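Local coordinates for protein glucose-6-phosphate isomerase (Plasmodium falciparum, PDB 3QKI) that probably interconverts alpha-D-glucose 6-phosphate and beta-D-fructose 6-phosphate, the isomerase step near the start of glycolysis, at residues Glu147-Asp152 and Gly320-Ser325; Ser314-Val319 and Arg334-Gly339. All coordinates share one frame; numbering follows the deposited sequence. Where two conformers were deposited one is given.

Contact 1: Glu147-Asp152 and Gly320-Ser325; sequences EKYSDD and GILPLS
Ser-150 and Tyr-149 meet Ser-325 and Leu-322 in a small, buried helix-to-helix packing contact. It joins helix 135-154 to helix 318-328 within the phosphoglucose isomerase fold. The two backbones come close: the CA atoms of Ser-150 and Ser-325 are 5.8 Å apart. The two small serines facing each other there are consistent with so close an approach.

The serines touch by van der Waals contact. OG of Ser-150 lies 3.6 Å from CB of Ser-325. Ser-150 CB rests against the Ser-325 carbonyl, 3.6 Å from Ser-325 O. Each hydroxyl is bonded back into its own helix. Ser-150 OG is hydrogen-bonded to Ile-146 O, one turn earlier. With chi1 at 64°, between the backbone N and the carbonyl carbon, OG turns back to that oxygen while still touching Ser-325 CB. Ser-325 OG donates to Ile-321 O at 2.8 Å. That oxygen also takes the backbone N-H of Ser-325, and the two donors reach it from opposite faces of the carbonyl plane. In this way the buried polar ends are satisfied without a bond between the helices.

Beside the serines lies an apolar pair. Leu-322 CD1 lies 3.8 Å from Tyr-149 CD2. The two side chains lean across one another at a slant. In helix 318-328 Pro-323 has no N-H to give to the turn before, and the helix is kinked there.

Phe-303 packs edge-to-face with the Tyr-149 ring. Val-283 of strand 282-285 touches both Tyr-149 and Leu-322, so the pair lies against the parallel sheet. Tyr-330 and Met-333 of helix 330-349 cover Ser-325, and Leu-324 packs on helix 179-197.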
# COMPACT_ATOMS: atom_id res chain seq x y z
N GLU A 147 -31.46 0.13 -8.55
CA GLU A 147 -31.61 0.45 -9.97
C GLU A 147 -32.47 1.70 -10.10
O GLU A 147 -32.03 2.64 -10.78
CB GLU A 147 -32.23 -0.74 -10.71
CG GLU A 147 -32.52 -0.48 -12.17
CD GLU A 147 -33.03 -1.69 -12.93
OE1 GLU A 147 -32.91 -1.68 -14.18
OE2 GLU A 147 -33.50 -2.67 -12.29
N LYS A 148 -33.65 1.74 -9.41
CA LYS A 148 -34.56 2.87 -9.45
C LYS A 148 -33.93 4.14 -8.89
O LYS A 148 -33.96 5.17 -9.55
CB LYS A 148 -35.91 2.56 -8.77
N TYR A 149 -33.34 4.06 -7.69
CA TYR A 149 -32.72 5.21 -7.04
C TYR A 149 -31.55 5.79 -7.86
O TYR A 149 -31.49 7.00 -8.04
CB TYR A 149 -32.30 4.88 -5.59
CG TYR A 149 -31.74 6.07 -4.85
CD1 TYR A 149 -32.58 6.99 -4.24
CD2 TYR A 149 -30.37 6.30 -4.78
CE1 TYR A 149 -32.08 8.10 -3.57
CE2 TYR A 149 -29.85 7.42 -4.13
CZ TYR A 149 -30.71 8.32 -3.52
OH TYR A 149 -30.20 9.42 -2.88
N SER A 150 -30.64 4.93 -8.34
CA SER A 150 -29.47 5.36 -9.11
C SER A 150 -29.90 5.91 -10.47
O SER A 150 -29.36 6.93 -10.87
CB SER A 150 -28.46 4.22 -9.26
OG SER A 150 -28.96 3.12 -10.00
N ASP A 151 -30.90 5.30 -11.12
CA ASP A 151 -31.43 5.81 -12.39
C ASP A 151 -31.99 7.21 -12.16
O ASP A 151 -31.66 8.12 -12.92
CB ASP A 151 -32.55 4.90 -12.95
CG ASP A 151 -32.07 3.68 -13.73
OD1 ASP A 151 -30.89 3.65 -14.14
OD2 ASP A 151 -32.90 2.77 -13.97
N ASP A 152 -32.75 7.40 -11.06
CA ASP A 152 -33.36 8.67 -10.69
C ASP A 152 -32.36 9.76 -10.37
O ASP A 152 -32.58 10.91 -10.73
CB ASP A 152 -34.38 8.49 -9.57
CG ASP A 152 -35.71 7.82 -9.95
OD1 ASP A 152 -35.90 7.49 -11.14
OD2 ASP A 152 -36.55 7.63 -9.05
N GLY A 320 -21.60 -1.78 -1.94
CA GLY A 320 -20.90 -1.34 -3.14
C GLY A 320 -21.83 -1.06 -4.30
O GLY A 320 -21.63 -0.09 -5.03
N ILE A 321 -22.88 -1.89 -4.49
CA ILE A 321 -23.79 -1.71 -5.63
C ILE A 321 -24.50 -0.36 -5.65
O ILE A 321 -24.65 0.21 -6.71
CB ILE A 321 -24.71 -2.93 -5.94
CG1 ILE A 321 -23.90 -4.26 -6.07
CG2 ILE A 321 -25.59 -2.69 -7.19
CD1 ILE A 321 -22.67 -4.29 -7.17
N LEU A 322 -24.86 0.17 -4.49
CA LEU A 322 -25.49 1.49 -4.46
C LEU A 322 -24.54 2.63 -4.90
O LEU A 322 -24.84 3.25 -5.93
CB LEU A 322 -26.19 1.79 -3.14
CG LEU A 322 -26.71 3.21 -2.99
CD1 LEU A 322 -27.91 3.48 -3.91
CD2 LEU A 322 -27.02 3.49 -1.57
N PRO A 323 -23.37 2.91 -4.26
CA PRO A 323 -22.53 4.01 -4.76
C PRO A 323 -22.00 3.76 -6.17
O PRO A 323 -21.91 4.71 -6.94
CB PRO A 323 -21.41 4.11 -3.73
CG PRO A 323 -21.36 2.76 -3.10
CD PRO A 323 -22.79 2.31 -3.04
N LEU A 324 -21.71 2.50 -6.54
CA LEU A 324 -21.17 2.23 -7.89
C LEU A 324 -22.21 2.37 -9.00
O LEU A 324 -21.85 2.74 -10.12
CB LEU A 324 -20.44 0.87 -7.95
CG LEU A 324 -19.19 0.71 -7.04
CD1 LEU A 324 -18.84 -0.80 -6.83
CD2 LEU A 324 -18.00 1.53 -7.56
N SER A 325 -23.50 2.06 -8.72
CA SER A 325 -24.58 2.26 -9.68
C SER A 325 -24.87 3.77 -9.81
O SER A 325 -25.22 4.20 -10.88
CB SER A 325 -25.86 1.54 -9.23
OG SER A 325 -25.69 0.13 -9.27

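Contact 2: Ser314-Val319 and Arg334-Gly339; sequences SVTSSV and RNFLNG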
# COMPACT_ATOMS: atom_id res chain seq x y z
N SER A 314 -18.71 -7.77 1.11
CA SER A 314 -19.91 -6.93 0.95
C SER A 314 -20.05 -6.03 -0.28
O SER A 314 -21.14 -5.52 -0.51
CB SER A 314 -20.20 -6.15 2.24
OG SER A 314 -19.36 -5.02 2.37
N VAL A 315 -19.00 -5.87 -1.11
CA VAL A 315 -19.06 -5.01 -2.31
C VAL A 315 -20.21 -5.36 -3.28
O VAL A 315 -20.77 -4.45 -3.89
CB VAL A 315 -17.70 -4.74 -3.03
CG1 VAL A 315 -17.23 -5.98 -3.78
CG2 VAL A 315 -17.79 -3.55 -3.99
N THR A 316 -20.57 -6.66 -3.42
CA THR A 316 -21.67 -7.08 -4.29
C THR A 316 -23.06 -6.93 -3.65
O THR A 316 -24.07 -7.20 -4.31
CB THR A 316 -21.41 -8.45 -4.95
OG1 THR A 316 -21.29 -9.45 -3.93
CG2 THR A 316 -20.17 -8.42 -5.87
N SER A 317 -23.13 -6.44 -2.42
CA SER A 317 -24.42 -6.14 -1.78
C SER A 317 -24.62 -4.63 -2.02
O SER A 317 -23.76 -4.01 -2.67
CB SER A 317 -24.37 -6.41 -0.28
OG SER A 317 -23.61 -5.43 0.41
N SER A 318 -25.69 -4.03 -1.45
CA SER A 318 -25.94 -2.58 -1.53
C SER A 318 -24.71 -1.74 -1.09
O SER A 318 -24.54 -0.63 -1.59
CB SER A 318 -27.16 -2.20 -0.70
OG SER A 318 -27.06 -2.71 0.61
N VAL A 319 -23.85 -2.28 -0.20
CA VAL A 319 -22.61 -1.61 0.27
C VAL A 319 -21.84 -0.97 -0.91
O VAL A 319 -21.49 0.21 -0.87
CB VAL A 319 -21.69 -2.57 1.09
CG1 VAL A 319 -20.30 -1.94 1.31
CG2 VAL A 319 -22.34 -2.96 2.41
N ARG A 334 -24.81 -4.37 -13.21
CA ARG A 334 -25.45 -5.65 -13.47
C ARG A 334 -24.43 -6.55 -14.20
O ARG A 334 -24.30 -7.72 -13.86
CB ARG A 334 -26.74 -5.45 -14.29
CG ARG A 334 -27.51 -6.73 -14.60
CD ARG A 334 -28.95 -6.44 -15.00
NE ARG A 334 -29.05 -5.34 -15.97
CZ ARG A 334 -30.03 -4.45 -16.01
NH1 ARG A 334 -31.05 -4.54 -15.15
NH2 ARG A 334 -30.03 -3.49 -16.92
N ASN A 335 -23.66 -5.98 -15.16
CA ASN A 335 -22.63 -6.72 -15.88
C ASN A 335 -21.52 -7.18 -14.93
O ASN A 335 -21.01 -8.28 -15.10
CB ASN A 335 -22.02 -5.89 -17.01
CG ASN A 335 -22.96 -5.77 -18.18
OD1 ASN A 335 -23.85 -6.61 -18.39
ND2 ASN A 335 -22.81 -4.71 -18.95
N PHE A 336 -21.13 -6.31 -13.95
CA PHE A 336 -20.13 -6.62 -12.92
C PHE A 336 -20.64 -7.83 -12.12
O PHE A 336 -19.89 -8.78 -11.89
CB PHE A 336 -19.91 -5.44 -11.99
CG PHE A 336 -18.97 -5.70 -10.81
CD1 PHE A 336 -17.59 -5.59 -10.96
CD2 PHE A 336 -19.48 -6.02 -9.56
CE1 PHE A 336 -16.73 -5.84 -9.88
CE2 PHE A 336 -18.61 -6.25 -8.48
CZ PHE A 336 -17.25 -6.17 -8.65
N LEU A 337 -21.93 -7.80 -11.72
CA LEU A 337 -22.57 -8.90 -10.97
C LEU A 337 -22.57 -10.19 -11.76
O LEU A 337 -22.31 -11.24 -11.17
CB LEU A 337 -23.98 -8.54 -10.48
CG LEU A 337 -24.03 -7.45 -9.38
CD1 LEU A 337 -25.48 -6.97 -9.15
CD2 LEU A 337 -23.44 -7.95 -8.08
N ASN A 338 -22.80 -10.12 -13.09
CA ASN A 338 -22.79 -11.29 -13.97
C ASN A 338 -21.41 -11.92 -14.00
O ASN A 338 -21.30 -13.14 -14.00
CB ASN A 338 -23.24 -10.92 -15.40
CG ASN A 338 -24.69 -10.52 -15.48
OD1 ASN A 338 -25.46 -10.65 -14.52
ND2 ASN A 338 -25.09 -10.01 -16.63
N GLY A 339 -20.37 -11.08 -14.00
CA GLY A 339 -18.99 -11.53 -13.93
C GLY A 339 -18.72 -12.31 -12.66
O GLY A 339 -18.19 -13.41 -12.73
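Thr-316 faces Leu-337 across this contact, with their CA atoms 7.0 Å apart. The segment 314-319 is a turn running into the start of a helix, whereas 334-339 is helical throughout. Ser-314 to Ser-317 form a type I beta turn, in which Ser-317 N bonds to Ser-314 O at 2.9 Å. Ser-317 OG donates to Ser-314 O at 2.6 Å, in the carbonyl plane and on a lone pair. Two donors from one residue therefore grip Ser-314 O.

Ser-317 is also the N-cap of helix 318-328. Its OG accepts from Val-319 N at 3.2 Å, with an N-H...O angle of 152°. One hydroxyl thus reinforces the turn as donor and caps the helix as acceptor. The helix then leads directly into the short connection before helix 330-349. In the phosphoglucose isomerase fold the two helices follow one another, and the later one packs back on the turn before the earlier one.

Thr-316 carries the packing from the turn. Its methyl CG2 reaches CE2 of Phe-336 at 3.7 Å, and the two side chains cross at about a right angle. With CG anti to the backbone N, chi1 175°, the Phe-336 ring reaches the turn with CE2. On its other contact, Thr-316 CB meets CD2 of Leu-337 at 3.8 Å. These two side chains slide past each other in opposite directions, and CD2 also comes close to the carbonyl oxygen of Thr-316. The polar branch of Thr-316 has a separate role: OG1 is hydrogen-bonded to Arg-117 NH1. Leu-530 of helix 523-543 touches Val-315, Thr-316 and Phe-336, while Leu-143 of helix 135-154 packs on Leu-337.

In the fold
The two contacts lie on the same side of the chain's centre, with their centres about 11 Å apart. Both use helix 318-328: its capped start belongs to contact 2 and its body to contact 1. Along the chain the order is 147-152, 314-319, 320-325, 334-339, so their segments alternate. Thr-316 O touches Ile-321 CG1, which joins the contacts directly. Helices 135-154, 318-328 and 330-349 pack together here. The Leu-322 side chain is about 12 Å from that of Ser-177, and the Thr-316 side chain about 12 Å from Gly-176, both residues that bind fructose 6-phosphate. The contacts are packing near that site and not part of it.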